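Local coordinates for fructokinase (Silicibacter sp., PDB 3C8U), which probably transfers a phosphate group from ATP to fructose, as a putative kinase of a fructose transport system, at residues P52-P57 and P122-A127; P20-V25 and H93-Q98; V25-A30 and V150-E155; F83-F88 and P139-L144; Y103-R108 and G116-G121. All coordinates share one frame; numbering follows the deposited sequence. Where two conformers were deposited one is given.

Contact 1. Residues P52-P57 and P122-A127; sequences PAEVVP and PECRVA
The ring of Pro52 meets the bent side chain of Arg125 obliquely, with Pro52 CD 3.8 Å from Arg125 CG. Its CB turns instead to the carbonyl oxygen of Glu123. Just beyond, the side chains of Glu54 and Glu123 cross at about a right angle. Glu54 runs out extended beyond CG, whereas Glu123 has its CG between the backbone N and the carbonyl carbon (chi1 74°) and folds at chi2. Glu54 and Arg125 each have two modelled conformers; in the one described, Glu54 OE2 lies 4.0 Å from Glu123 OE2, with the carboxylate planes 30° apart. Along the parallel strand pairing the methyl of Ala53 packs beside Val126 on one face of the sheet, while Val56 CG2 rests 4.1 Å from Ala127 CB on the other. One carbonyl takes two donors: Pro52 O accepts from both Arg125 N (2.9 Å) and Val126 N (3.1 Å). Glu54 N donates to Val126 O. The pairing joins strand 53-57, outermost in the parallel sheet of this chain, to strand 126-131. Between the two carboxylates a water donates to both, 2.6 Å from Glu54 OE2 and 2.8 Å from Glu123 OE2, which would probably ease the repulsion of like charges.

Contact 2. Residues P20-V25 and H93-Q98; sequences PGRQLV and HALKHQ
Arg22 grips the C-terminal part of helix 85-97 through both its backbone and its guanidinium. Arg22 N donates almost straight to Lys96 O, at 2.8 Å and 177°, meeting a lone pair of that oxygen in the carbonyl plane. The side chain starts extended, with CG anti to the backbone N, and bends at chi3 (-69°), the torsion that places NE. From the edge of the guanidinium NH1 then gives two hydrogen bonds, one to Leu95 O at 2.6 Å and one to Gln98 O at 2.9 Å; both acceptors are tilted about 20° from the guanidinium plane. The positive group thus sits among carbonyl oxygens where the helix dipole is negative, which would probably favour it electrostatically. Its NE is held by Cys124 O and its NH2 by Glu99 O. Leu95 also supplies an apolar surface: its CB lies 4.0 Å from Leu24 CD2, the two side chains crossing at about a right angle. The aliphatic part of Lys96 passes the carbonyl of Arg22, just before the strand, and two waters link its NZ to Arg22 O. At Gly21 a side chain would run into Lys96 O and the His97 ring, and the positive phi also suits glycine. With Leu95 further packed on Ile129 and Val120, the arrangement joins the late part of a helix to the beginning of strand 23-28, as in an alpha/beta fold whose helices flank a parallel sheet.

Contact 3. Residues V25-A30 and V150-E155; sequences VALSGA and VSIRLE
Val25-Ser28 and Val150-Arg153 pair as parallel neighbours in the central sheet, whose strand order 2-3-1-4-5 is that of P-loop kinases; strand 23-28 leads at Gly29 into what is probably the Walker A loop. The rungs alternate regularly. Ala26 N donates to Val150 O at 2.9 Å, and Ala26 O receives Ile152 N. Ser28 N gives Ile152 O a nearly straight bond (N-H...O 174°), close to the C=O axis, and Ser28 O takes Leu154 N at 2.8 Å. On the face that carries Val25, Leu27, Val150 and Ile152, the valines lie side by side and point the same way. Ile152 sits between two partners of the neighbouring strand. Its CG2, anti to the backbone N, comes 3.5 Å from Leu27 CD1, and its CD1 lies 3.9 Å from Val25 CG1. Helices 4-14 and 36-48 pack on this apolar layer. The opposite face holds Ala26, Ser28, Ser151 and Arg153; there Ser28 OG is hydrogen-bonded to Leu134 N, and Arg153 NH2 to Leu199 O. Beyond the last of these backbone bonds a water bridges the two segments: it donates to Leu154 O at 2.7 Å and makes a weak bond with Ala30 N at 3.3 Å.

Contact 4. Residues F83-F88 and P139-L144; sequences FDFEGF and PGWRDL
Phe85 and Trp141 are brought together by unlike first torsions: CG of Phe85 is anti to its backbone N (chi1 168°), while CG of Trp141 is anti to its carbonyl carbon (chi1 -66°). The side chains slide past each other in opposite directions and form an edge-to-face pair, the edge of Phe85 toward the indole face. Phe85 CD1 stands 3.6 Å above the Trp141 plane, over its centre, and the planes make 60°. The far end of the same phenyl ring meets the backbone, with Phe85 CZ 3.1 Å from Gly140 O; a side chain at Gly140 would collide with Phe85 CE2. Phe83 CB approaches the indole in plane at its edge, 3.9 Å from Trp141 CH2. Phe88 crosses both Trp141 and Leu144 at about a right angle, its CE2 lying 3.9 Å from Leu144 CD1. An alanine in place of Trp141 would probably open a gap between Phe83 and Phe88 and leave the edge of Phe85 without its aromatic face. No hydrogen bond spans the contact. Asp84 is the N-cap of helix 85-97, its OD1 accepting from Gly87 N. With Phe61 and His62 meeting the rings of Phe88 and Phe83, this is an aromatic cluster that seats the first turn of the helix against the loop between strands 126-131 and 150-154.

Contact 5. Residues Y103-R108 and G116-G121; sequences YPLFDR and GAAEVG
The Tyr103 ring carries the methyl of Ala118 over one face, a CH-pi contact between the two strands of the beta hairpin 101-107 and 112-120. Ala118 CB stands 3.4 Å above the ring plane, offset toward the rim, and is 3.7 Å from the ring centroid. Its approach is 23° off the ring normal. Val120 CG2 comes to the same ring obliquely, 3.7 Å from Tyr103 CE1. Tyr103 has CG between the backbone N and the carbonyl carbon (chi1 72°), which brings the start of the ring toward Ala118. The ring also touches Val56, Pro57 and Leu91, which places the hairpin against the edge of the parallel sheet and helix 85-97. An alanine in place of Tyr103 would probably leave the methyl of Ala118 and CG2 of Val120 without the ring they pack on and open a gap toward strand 53-57. The backbones form a classic beta bulge, in which Ala117 and Ala118 both face Tyr103. Tyr103 N donates to Ala118 O at 2.9 Å; in return Tyr103 O takes Ala118 N at 3.0 Å and, weakly, Ala117 N. The short segments run antiparallel but strongly twisted, their N-to-C directions 134° apart. Next to the bulge Leu105 bridges both alanines, with its CB 3.7 Å from Ala117 CB and its CG 3.8 Å from Ala118 CB.

Contact 3 is the most central, about 8 Å from the centre of the chain, and almost wholly buried; contact 4 is also buried but is built mainly of aromatic rings, with no hydrogen bond across. Contacts 1, 2 and 5 lie farther out and mix buried with exposed residues. Contacts 1 and 3 are parallel strand pairings in one sheet, and Ala127 O of contact 1 probably bonds N of Val25, the residue contacts 2 and 3 share. Helix 85-97 serves contact 4 at its start and contact 2 near its finish, where hydrogen bonds to backbone carbonyls replace ring packing. Contact 5, the antiparallel hairpin, touches contact 1 through Val56 and contact 2 through Val120.

Contact 1. Residues P52-P57 and P122-A127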
# COMPACT_ATOMS: atom_id res chain seq x y z
N PRO A 52 9.27 -17.35 -1.77
CA PRO A 52 8.89 -16.57 -2.95
C PRO A 52 7.80 -15.58 -2.63
O PRO A 52 6.73 -15.92 -2.18
CB PRO A 52 8.40 -17.62 -3.95
CG PRO A 52 9.00 -18.90 -3.49
CD PRO A 52 9.11 -18.79 -2.00
N ALA A 53 8.15 -14.33 -2.84
CA ALA A 53 7.35 -13.19 -2.44
C ALA A 53 7.16 -12.27 -3.60
O ALA A 53 8.01 -12.16 -4.49
CB ALA A 53 8.04 -12.41 -1.30
N GLU A 54 6.00 -11.62 -3.58
CA GLU A 54 5.64 -10.59 -4.55
C GLU A 54 4.86 -9.46 -3.91
O GLU A 54 4.21 -9.64 -2.89
CB GLU A 54 4.85 -11.22 -5.69
CG GLU A 54 5.73 -12.07 -6.59
CD GLU A 54 4.97 -12.84 -7.64
OE1 GLU A 54 4.49 -12.22 -8.60
OE2 GLU A 54 4.89 -14.08 -7.52
N VAL A 55 4.93 -8.31 -4.56
CA VAL A 55 4.28 -7.09 -4.07
C VAL A 55 2.92 -6.93 -4.74
O VAL A 55 2.82 -6.94 -5.96
CB VAL A 55 5.16 -5.83 -4.28
CG1 VAL A 55 4.42 -4.59 -3.75
CG2 VAL A 55 6.54 -6.00 -3.57
N VAL A 56 1.89 -6.76 -3.92
CA VAL A 56 0.51 -6.57 -4.37
C VAL A 56 0.06 -5.16 -3.95
O VAL A 56 -0.21 -4.89 -2.77
CB VAL A 56 -0.43 -7.65 -3.80
CG1 VAL A 56 -1.95 -7.32 -4.19
CG2 VAL A 56 0.01 -9.07 -4.25
N PRO A 57 0.01 -4.21 -4.89
CA PRO A 57 -0.47 -2.90 -4.46
C PRO A 57 -1.97 -2.78 -4.30
O PRO A 57 -2.75 -3.43 -5.02
CB PRO A 57 -0.03 -1.98 -5.60
CG PRO A 57 0.93 -2.76 -6.37
CD PRO A 57 0.56 -4.15 -6.25
N PRO A 122 0.31 -19.71 -7.70
CA PRO A 122 0.48 -20.72 -6.65
C PRO A 122 1.91 -20.83 -6.12
O PRO A 122 2.12 -21.28 -5.01
CB PRO A 122 -0.01 -22.02 -7.30
CG PRO A 122 -0.41 -21.70 -8.69
CD PRO A 122 -0.12 -20.25 -8.99
N GLU A 123 2.86 -20.37 -6.91
CA GLU A 123 4.29 -20.39 -6.52
C GLU A 123 4.63 -19.32 -5.47
O GLU A 123 5.62 -19.40 -4.75
CB GLU A 123 5.20 -20.22 -7.73
CG GLU A 123 5.25 -18.81 -8.28
CD GLU A 123 4.11 -18.44 -9.21
OE1 GLU A 123 3.14 -19.24 -9.43
OE2 GLU A 123 4.21 -17.32 -9.75
N CYS A 124 3.77 -18.32 -5.40
CA CYS A 124 3.92 -17.23 -4.41
C CYS A 124 3.46 -17.65 -3.04
O CYS A 124 2.30 -18.01 -2.82
CB CYS A 124 3.17 -15.97 -4.87
SG CYS A 124 3.18 -14.62 -3.64
N ARG A 125 4.39 -17.55 -2.10
CA ARG A 125 4.21 -18.02 -0.73
C ARG A 125 3.89 -16.87 0.21
O ARG A 125 3.25 -17.03 1.22
CB ARG A 125 5.48 -18.74 -0.24
CG ARG A 125 5.68 -20.10 -0.90
CD ARG A 125 6.33 -21.10 0.04
NE ARG A 125 5.91 -20.91 1.43
CZ ARG A 125 6.70 -21.16 2.46
NH1 ARG A 125 7.93 -21.61 2.23
NH2 ARG A 125 6.28 -20.96 3.70
N VAL A 126 4.35 -15.68 -0.17
CA VAL A 126 4.13 -14.47 0.62
C VAL A 126 3.75 -13.32 -0.29
O VAL A 126 4.45 -13.02 -1.24
CB VAL A 126 5.40 -14.08 1.39
CG1 VAL A 126 5.20 -12.74 2.15
CG2 VAL A 126 5.80 -15.24 2.34
N ALA A 127 2.62 -12.70 0.03
CA ALA A 127 2.18 -11.48 -0.64
C ALA A 127 2.45 -10.32 0.30
O ALA A 127 1.99 -10.29 1.45
CB ALA A 127 0.68 -11.54 -1.01
O HOH W 1 2.81 -15.12 -8.79

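Contact 2. Residues P20-V25 and H93-Q98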
# COMPACT_ATOMS: atom_id res chain seq x y z
N PRO A 20 -0.95 -23.06 7.03
CA PRO A 20 -1.48 -23.35 5.70
C PRO A 20 -1.77 -22.11 4.88
O PRO A 20 -2.23 -21.08 5.37
CB PRO A 20 -2.79 -24.10 5.98
CG PRO A 20 -2.65 -24.65 7.34
CD PRO A 20 -1.76 -23.67 8.10
N GLY A 21 -1.48 -22.25 3.60
CA GLY A 21 -1.89 -21.26 2.62
C GLY A 21 -0.85 -20.19 2.48
O GLY A 21 0.28 -20.34 2.89
N ARG A 22 -1.26 -19.08 1.93
CA ARG A 22 -0.34 -18.02 1.62
C ARG A 22 -0.30 -17.03 2.78
O ARG A 22 -1.31 -16.77 3.44
CB ARG A 22 -0.79 -17.35 0.32
CG ARG A 22 0.11 -16.27 -0.13
CD ARG A 22 -0.34 -15.68 -1.44
NE ARG A 22 -0.17 -16.61 -2.55
CZ ARG A 22 -1.16 -17.17 -3.23
NH1 ARG A 22 -2.43 -16.94 -2.91
NH2 ARG A 22 -0.89 -17.99 -4.21
N GLN A 23 0.89 -16.50 3.03
CA GLN A 23 1.09 -15.50 4.09
C GLN A 23 1.08 -14.09 3.51
O GLN A 23 1.51 -13.85 2.39
CB GLN A 23 2.36 -15.81 4.88
CG GLN A 23 2.16 -17.06 5.79
CD GLN A 23 3.41 -17.52 6.50
OE1 GLN A 23 3.47 -17.50 7.71
NE2 GLN A 23 4.42 -17.93 5.74
N LEU A 24 0.49 -13.19 4.29
CA LEU A 24 0.37 -11.75 3.97
C LEU A 24 1.22 -10.87 4.87
O LEU A 24 1.17 -10.91 6.10
CB LEU A 24 -1.08 -11.31 4.04
CG LEU A 24 -2.13 -12.04 3.18
CD1 LEU A 24 -3.44 -11.24 3.21
CD2 LEU A 24 -1.68 -12.15 1.79
N VAL A 25 2.01 -10.06 4.21
CA VAL A 25 2.81 -9.03 4.86
C VAL A 25 2.39 -7.68 4.36
O VAL A 25 2.43 -7.40 3.15
CB VAL A 25 4.35 -9.27 4.64
CG1 VAL A 25 5.18 -8.10 5.23
CG2 VAL A 25 4.80 -10.60 5.23
N HIS A 93 -8.61 -11.57 1.53
CA HIS A 93 -9.11 -12.89 1.97
C HIS A 93 -8.80 -13.98 0.97
O HIS A 93 -8.36 -15.09 1.34
CB HIS A 93 -10.57 -12.86 2.38
CG HIS A 93 -10.78 -12.19 3.71
ND1 HIS A 93 -10.23 -12.66 4.88
CD2 HIS A 93 -11.48 -11.08 4.05
CE1 HIS A 93 -10.57 -11.86 5.88
NE2 HIS A 93 -11.33 -10.90 5.40
N ALA A 94 -8.98 -13.66 -0.31
CA ALA A 94 -8.81 -14.66 -1.40
C ALA A 94 -7.34 -15.10 -1.46
O ALA A 94 -7.03 -16.28 -1.68
CB ALA A 94 -9.25 -14.10 -2.77
N LEU A 95 -6.47 -14.17 -1.20
CA LEU A 95 -5.02 -14.42 -1.29
C LEU A 95 -4.52 -15.50 -0.34
O LEU A 95 -3.55 -16.23 -0.64
CB LEU A 95 -4.22 -13.14 -1.08
CG LEU A 95 -4.17 -12.22 -2.29
CD1 LEU A 95 -3.56 -10.86 -1.90
CD2 LEU A 95 -3.42 -12.87 -3.49
N LYS A 96 -5.20 -15.62 0.78
CA LYS A 96 -4.80 -16.61 1.80
C LYS A 96 -4.96 -18.02 1.29
O LYS A 96 -4.04 -18.85 1.37
CB LYS A 96 -5.59 -16.43 3.10
CG LYS A 96 -5.24 -17.44 4.19
CD LYS A 96 -6.15 -17.27 5.42
CE LYS A 96 -5.60 -17.93 6.68
NZ LYS A 96 -4.29 -17.33 7.13
N HIS A 97 -6.13 -18.33 0.73
CA HIS A 97 -6.38 -19.72 0.39
C HIS A 97 -6.65 -20.06 -1.04
O HIS A 97 -6.67 -21.24 -1.39
CB HIS A 97 -7.44 -20.32 1.30
CG HIS A 97 -6.86 -20.82 2.59
ND1 HIS A 97 -5.83 -21.73 2.64
CD2 HIS A 97 -7.14 -20.50 3.88
CE1 HIS A 97 -5.51 -21.98 3.89
NE2 HIS A 97 -6.28 -21.23 4.67
N GLN A 98 -6.76 -19.06 -1.90
CA GLN A 98 -6.86 -19.35 -3.34
C GLN A 98 -5.47 -19.51 -3.93
O GLN A 98 -4.54 -18.79 -3.56
CB GLN A 98 -7.63 -18.27 -4.10
CG GLN A 98 -9.00 -18.10 -3.60
CD GLN A 98 -9.82 -19.37 -3.74
OE1 GLN A 98 -10.34 -19.91 -2.76
NE2 GLN A 98 -9.95 -19.86 -4.97
O HOH W 2 -2.14 -18.32 5.40
O HOH W 3 -2.45 -15.40 5.66

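Contact 3. Residues V25-A30 and V150-E155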
# COMPACT_ATOMS: atom_id res chain seq x y z
N VAL A 25 2.01 -10.06 4.21
CA VAL A 25 2.81 -9.03 4.86
C VAL A 25 2.39 -7.68 4.36
O VAL A 25 2.43 -7.40 3.15
CB VAL A 25 4.35 -9.27 4.64
CG1 VAL A 25 5.18 -8.10 5.23
CG2 VAL A 25 4.80 -10.60 5.23
N ALA A 26 1.97 -6.84 5.30
CA ALA A 26 1.53 -5.47 5.01
C ALA A 26 2.67 -4.46 5.15
O ALA A 26 3.43 -4.48 6.11
CB ALA A 26 0.37 -5.08 5.92
N LEU A 27 2.80 -3.60 4.14
CA LEU A 27 3.70 -2.44 4.20
C LEU A 27 2.85 -1.21 4.00
O LEU A 27 2.30 -0.99 2.92
CB LEU A 27 4.79 -2.50 3.12
CG LEU A 27 5.66 -1.22 3.11
CD1 LEU A 27 6.42 -1.07 4.43
CD2 LEU A 27 6.63 -1.19 1.95
N SER A 28 2.67 -0.47 5.08
CA SER A 28 1.80 0.70 5.10
C SER A 28 2.64 1.96 5.16
O SER A 28 3.53 2.12 6.00
CB SER A 28 0.84 0.68 6.29
OG SER A 28 -0.34 1.44 6.04
N GLY A 29 2.36 2.82 4.19
CA GLY A 29 2.95 4.15 4.13
C GLY A 29 1.93 5.27 4.05
O GLY A 29 0.78 5.14 4.46
N ALA A 30 2.41 6.39 3.55
CA ALA A 30 1.60 7.54 3.23
C ALA A 30 1.98 8.01 1.82
O ALA A 30 3.01 7.59 1.29
CB ALA A 30 1.80 8.67 4.27
N VAL A 150 2.29 -10.37 9.20
CA VAL A 150 3.33 -9.44 9.68
C VAL A 150 2.97 -8.08 9.09
O VAL A 150 2.50 -7.97 7.97
CB VAL A 150 4.78 -9.84 9.26
CG1 VAL A 150 5.83 -8.85 9.80
CG2 VAL A 150 5.12 -11.30 9.68
N SER A 151 3.14 -7.06 9.89
CA SER A 151 2.90 -5.70 9.42
C SER A 151 4.07 -4.79 9.68
O SER A 151 4.79 -4.87 10.71
CB SER A 151 1.63 -5.14 10.05
OG SER A 151 1.89 -4.77 11.40
N ILE A 152 4.27 -3.94 8.68
CA ILE A 152 5.36 -2.97 8.63
C ILE A 152 4.81 -1.58 8.34
O ILE A 152 4.07 -1.36 7.38
CB ILE A 152 6.39 -3.28 7.50
CG1 ILE A 152 6.87 -4.73 7.58
CG2 ILE A 152 7.57 -2.26 7.54
CD1 ILE A 152 7.62 -5.23 6.34
N ARG A 153 5.19 -0.64 9.19
CA ARG A 153 4.93 0.77 8.94
C ARG A 153 6.20 1.44 8.44
O ARG A 153 7.27 1.33 9.05
CB ARG A 153 4.41 1.48 10.17
CG ARG A 153 4.54 3.01 10.06
CD ARG A 153 3.90 3.70 11.27
NE ARG A 153 2.46 3.62 11.18
CZ ARG A 153 1.70 2.90 11.99
NH1 ARG A 153 2.27 2.23 12.99
NH2 ARG A 153 0.38 2.89 11.81
N LEU A 154 6.05 2.07 7.28
CA LEU A 154 7.07 2.93 6.69
C LEU A 154 6.86 4.34 7.25
O LEU A 154 5.88 5.00 6.98
CB LEU A 154 6.98 2.88 5.16
CG LEU A 154 7.88 3.81 4.34
CD1 LEU A 154 9.31 3.85 4.88
CD2 LEU A 154 7.86 3.39 2.85
N GLU A 155 7.78 4.75 8.11
CA GLU A 155 7.69 6.04 8.81
C GLU A 155 8.54 7.12 8.16
O GLU A 155 9.76 7.03 8.11
CB GLU A 155 8.15 5.86 10.26
CG GLU A 155 7.83 7.00 11.11
CD GLU A 155 6.41 6.93 11.55
OE1 GLU A 155 6.07 5.91 12.19
OE2 GLU A 155 5.65 7.87 11.26
O HOH W 4 5.08 7.06 5.38

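Contact 4. Residues F83-F88 and P139-L144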
# COMPACT_ATOMS: atom_id res chain seq x y z
N PHE A 83 -11.66 4.52 -2.27
CA PHE A 83 -11.26 3.14 -2.59
C PHE A 83 -12.44 2.18 -2.46
O PHE A 83 -13.35 2.40 -1.68
CB PHE A 83 -10.13 2.67 -1.69
CG PHE A 83 -8.79 3.24 -2.06
CD1 PHE A 83 -8.42 4.49 -1.62
CD2 PHE A 83 -7.94 2.57 -2.92
CE1 PHE A 83 -7.24 5.04 -1.99
CE2 PHE A 83 -6.73 3.13 -3.29
CZ PHE A 83 -6.39 4.36 -2.84
N ASP A 84 -12.39 1.13 -3.27
CA ASP A 84 -13.30 -0.02 -3.13
C ASP A 84 -12.82 -0.87 -1.97
O ASP A 84 -12.13 -1.87 -2.16
CB ASP A 84 -13.35 -0.83 -4.43
CG ASP A 84 -14.22 -2.05 -4.33
OD1 ASP A 84 -15.06 -2.16 -3.39
OD2 ASP A 84 -14.02 -2.94 -5.19
N PHE A 85 -13.17 -0.46 -0.75
CA PHE A 85 -12.70 -1.16 0.46
C PHE A 85 -13.14 -2.63 0.49
O PHE A 85 -12.35 -3.53 0.71
CB PHE A 85 -13.17 -0.49 1.75
CG PHE A 85 -12.95 -1.37 2.95
CD1 PHE A 85 -11.67 -1.54 3.45
CD2 PHE A 85 -14.00 -2.08 3.53
CE1 PHE A 85 -11.45 -2.41 4.51
CE2 PHE A 85 -13.77 -2.94 4.60
CZ PHE A 85 -12.50 -3.09 5.08
N GLU A 86 -14.42 -2.86 0.22
CA GLU A 86 -14.98 -4.20 0.31
C GLU A 86 -14.31 -5.13 -0.72
O GLU A 86 -14.04 -6.30 -0.43
CB GLU A 86 -16.53 -4.20 0.14
CG GLU A 86 -17.31 -3.38 1.18
CD GLU A 86 -18.82 -3.72 1.21
OE1 GLU A 86 -19.17 -4.87 1.55
OE2 GLU A 86 -19.66 -2.85 0.89
N GLY A 87 -14.04 -4.60 -1.89
CA GLY A 87 -13.34 -5.37 -2.94
C GLY A 87 -11.91 -5.67 -2.56
O GLY A 87 -11.40 -6.78 -2.77
N PHE A 88 -11.25 -4.68 -1.98
CA PHE A 88 -9.84 -4.88 -1.52
C PHE A 88 -9.83 -5.92 -0.42
O PHE A 88 -8.99 -6.81 -0.38
CB PHE A 88 -9.25 -3.55 -1.01
CG PHE A 88 -7.83 -3.65 -0.51
CD1 PHE A 88 -6.82 -4.20 -1.29
CD2 PHE A 88 -7.52 -3.20 0.74
CE1 PHE A 88 -5.53 -4.27 -0.82
CE2 PHE A 88 -6.22 -3.26 1.22
CZ PHE A 88 -5.23 -3.81 0.44
N PRO A 139 -13.40 2.62 10.60
CA PRO A 139 -14.27 1.52 10.25
C PRO A 139 -13.90 0.86 8.93
O PRO A 139 -13.57 1.52 7.92
CB PRO A 139 -15.66 2.16 10.21
CG PRO A 139 -15.55 3.29 11.22
CD PRO A 139 -14.16 3.82 11.04
N GLY A 140 -13.96 -0.45 9.00
CA GLY A 140 -13.64 -1.33 7.89
C GLY A 140 -12.14 -1.57 7.86
O GLY A 140 -11.64 -2.68 8.05
N TRP A 141 -11.43 -0.47 7.66
CA TRP A 141 -10.00 -0.47 7.44
C TRP A 141 -9.28 -1.10 8.62
O TRP A 141 -8.30 -1.83 8.46
CB TRP A 141 -9.46 0.95 7.18
CG TRP A 141 -9.96 1.55 5.89
CD1 TRP A 141 -10.96 2.46 5.76
CD2 TRP A 141 -9.51 1.25 4.56
NE1 TRP A 141 -11.15 2.77 4.44
CE2 TRP A 141 -10.28 2.04 3.68
CE3 TRP A 141 -8.52 0.41 4.03
CZ2 TRP A 141 -10.09 2.02 2.30
CZ3 TRP A 141 -8.34 0.37 2.65
CH2 TRP A 141 -9.12 1.18 1.80
N ARG A 142 -9.80 -0.86 9.81
CA ARG A 142 -9.11 -1.28 11.05
C ARG A 142 -9.16 -2.80 11.18
O ARG A 142 -8.34 -3.42 11.87
CB ARG A 142 -9.69 -0.59 12.30
CG ARG A 142 -11.12 -0.96 12.64
CD ARG A 142 -11.46 -0.44 14.02
NE ARG A 142 -11.27 1.00 14.15
CZ ARG A 142 -12.27 1.88 14.17
NH1 ARG A 142 -13.52 1.48 14.03
NH2 ARG A 142 -12.01 3.16 14.30
N ASP A 143 -10.09 -3.39 10.44
CA ASP A 143 -10.29 -4.84 10.47
C ASP A 143 -9.24 -5.57 9.66
O ASP A 143 -9.09 -6.78 9.77
CB ASP A 143 -11.65 -5.24 9.96
CG ASP A 143 -12.76 -4.74 10.84
OD1 ASP A 143 -12.51 -4.48 12.03
OD2 ASP A 143 -13.87 -4.60 10.33
N LEU A 144 -8.50 -4.82 8.85
CA LEU A 144 -7.50 -5.44 8.00
C LEU A 144 -6.33 -5.96 8.82
O LEU A 144 -5.67 -6.95 8.45
CB LEU A 144 -7.00 -4.49 6.92
CG LEU A 144 -7.98 -4.08 5.83
CD1 LEU A 144 -7.30 -3.05 4.93
CD2 LEU A 144 -8.50 -5.28 5.05

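Contact 5. Residues Y103-R108 and G116-G121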
# COMPACT_ATOMS: atom_id res chain seq x y z
N TYR A 103 -6.02 -9.66 -10.07
CA TYR A 103 -6.32 -8.35 -9.45
C TYR A 103 -5.96 -7.16 -10.34
O TYR A 103 -5.23 -7.32 -11.32
CB TYR A 103 -5.66 -8.28 -8.06
CG TYR A 103 -4.15 -8.14 -8.08
CD1 TYR A 103 -3.33 -9.23 -8.11
CD2 TYR A 103 -3.56 -6.88 -8.02
CE1 TYR A 103 -1.94 -9.09 -8.14
CE2 TYR A 103 -2.20 -6.73 -8.06
CZ TYR A 103 -1.39 -7.83 -8.11
OH TYR A 103 -0.02 -7.63 -8.12
N PRO A 104 -6.50 -5.96 -10.03
CA PRO A 104 -6.26 -4.79 -10.87
C PRO A 104 -5.02 -4.04 -10.51
O PRO A 104 -4.51 -4.16 -9.40
CB PRO A 104 -7.48 -3.91 -10.60
CG PRO A 104 -8.01 -4.36 -9.25
CD PRO A 104 -7.52 -5.73 -8.99
N LEU A 105 -4.54 -3.32 -11.51
CA LEU A 105 -3.37 -2.44 -11.39
C LEU A 105 -3.79 -1.03 -11.76
O LEU A 105 -4.50 -0.82 -12.75
CB LEU A 105 -2.22 -2.92 -12.32
CG LEU A 105 -1.49 -4.21 -11.92
CD1 LEU A 105 -0.35 -4.60 -12.92
CD2 LEU A 105 -0.97 -4.09 -10.49
N PHE A 106 -3.33 -0.07 -10.97
CA PHE A 106 -3.61 1.34 -11.24
C PHE A 106 -2.62 1.90 -12.25
O PHE A 106 -1.42 1.73 -12.10
CB PHE A 106 -3.56 2.16 -9.95
CG PHE A 106 -4.17 3.52 -10.08
CD1 PHE A 106 -5.53 3.67 -10.31
CD2 PHE A 106 -3.39 4.65 -9.98
CE1 PHE A 106 -6.09 4.96 -10.43
CE2 PHE A 106 -3.95 5.92 -10.10
CZ PHE A 106 -5.30 6.06 -10.32
N ASP A 107 -3.17 2.52 -13.28
CA ASP A 107 -2.40 3.24 -14.32
C ASP A 107 -2.39 4.74 -14.02
O ASP A 107 -3.36 5.47 -14.25
CB ASP A 107 -2.97 2.92 -15.71
CG ASP A 107 -2.23 3.64 -16.85
OD1 ASP A 107 -1.46 4.60 -16.60
OD2 ASP A 107 -2.47 3.26 -18.01
N ARG A 108 -1.28 5.21 -13.49
CA ARG A 108 -1.21 6.60 -12.99
C ARG A 108 -1.44 7.61 -14.12
O ARG A 108 -2.17 8.59 -13.98
CB ARG A 108 0.13 6.90 -12.28
CG ARG A 108 0.23 6.41 -10.86
N GLY A 116 -7.92 -7.08 -14.27
CA GLY A 116 -7.44 -8.29 -14.91
C GLY A 116 -5.99 -8.14 -15.33
O GLY A 116 -5.53 -8.83 -16.24
N ALA A 117 -5.29 -7.25 -14.65
CA ALA A 117 -3.94 -6.78 -15.08
C ALA A 117 -2.80 -7.55 -14.44
O ALA A 117 -1.67 -7.56 -14.94
CB ALA A 117 -3.76 -5.27 -14.80
N ALA A 118 -3.09 -8.17 -13.30
CA ALA A 118 -2.05 -8.91 -12.55
C ALA A 118 -2.58 -10.18 -11.92
O ALA A 118 -3.78 -10.35 -11.73
CB ALA A 118 -1.39 -8.00 -11.49
N GLU A 119 -1.67 -11.08 -11.60
CA GLU A 119 -2.02 -12.36 -10.96
C GLU A 119 -1.00 -12.78 -9.91
O GLU A 119 0.18 -12.76 -10.19
CB GLU A 119 -2.07 -13.45 -12.02
CG GLU A 119 -2.65 -14.77 -11.53
CD GLU A 119 -2.51 -15.88 -12.55
OE1 GLU A 119 -1.37 -16.26 -12.86
OE2 GLU A 119 -3.54 -16.38 -13.02
N VAL A 120 -1.47 -13.16 -8.73
CA VAL A 120 -0.65 -13.88 -7.76
C VAL A 120 -0.91 -15.35 -8.02
O VAL A 120 -2.03 -15.84 -7.96
CB VAL A 120 -1.03 -13.56 -6.32
CG1 VAL A 120 -0.11 -14.25 -5.38
CG2 VAL A 120 -1.01 -12.03 -6.13
N GLY A 121 0.18 -16.06 -8.31
CA GLY A 121 0.15 -17.48 -8.62
C GLY A 121 0.51 -18.40 -7.48
O GLY A 121 1.03 -17.98 -6.45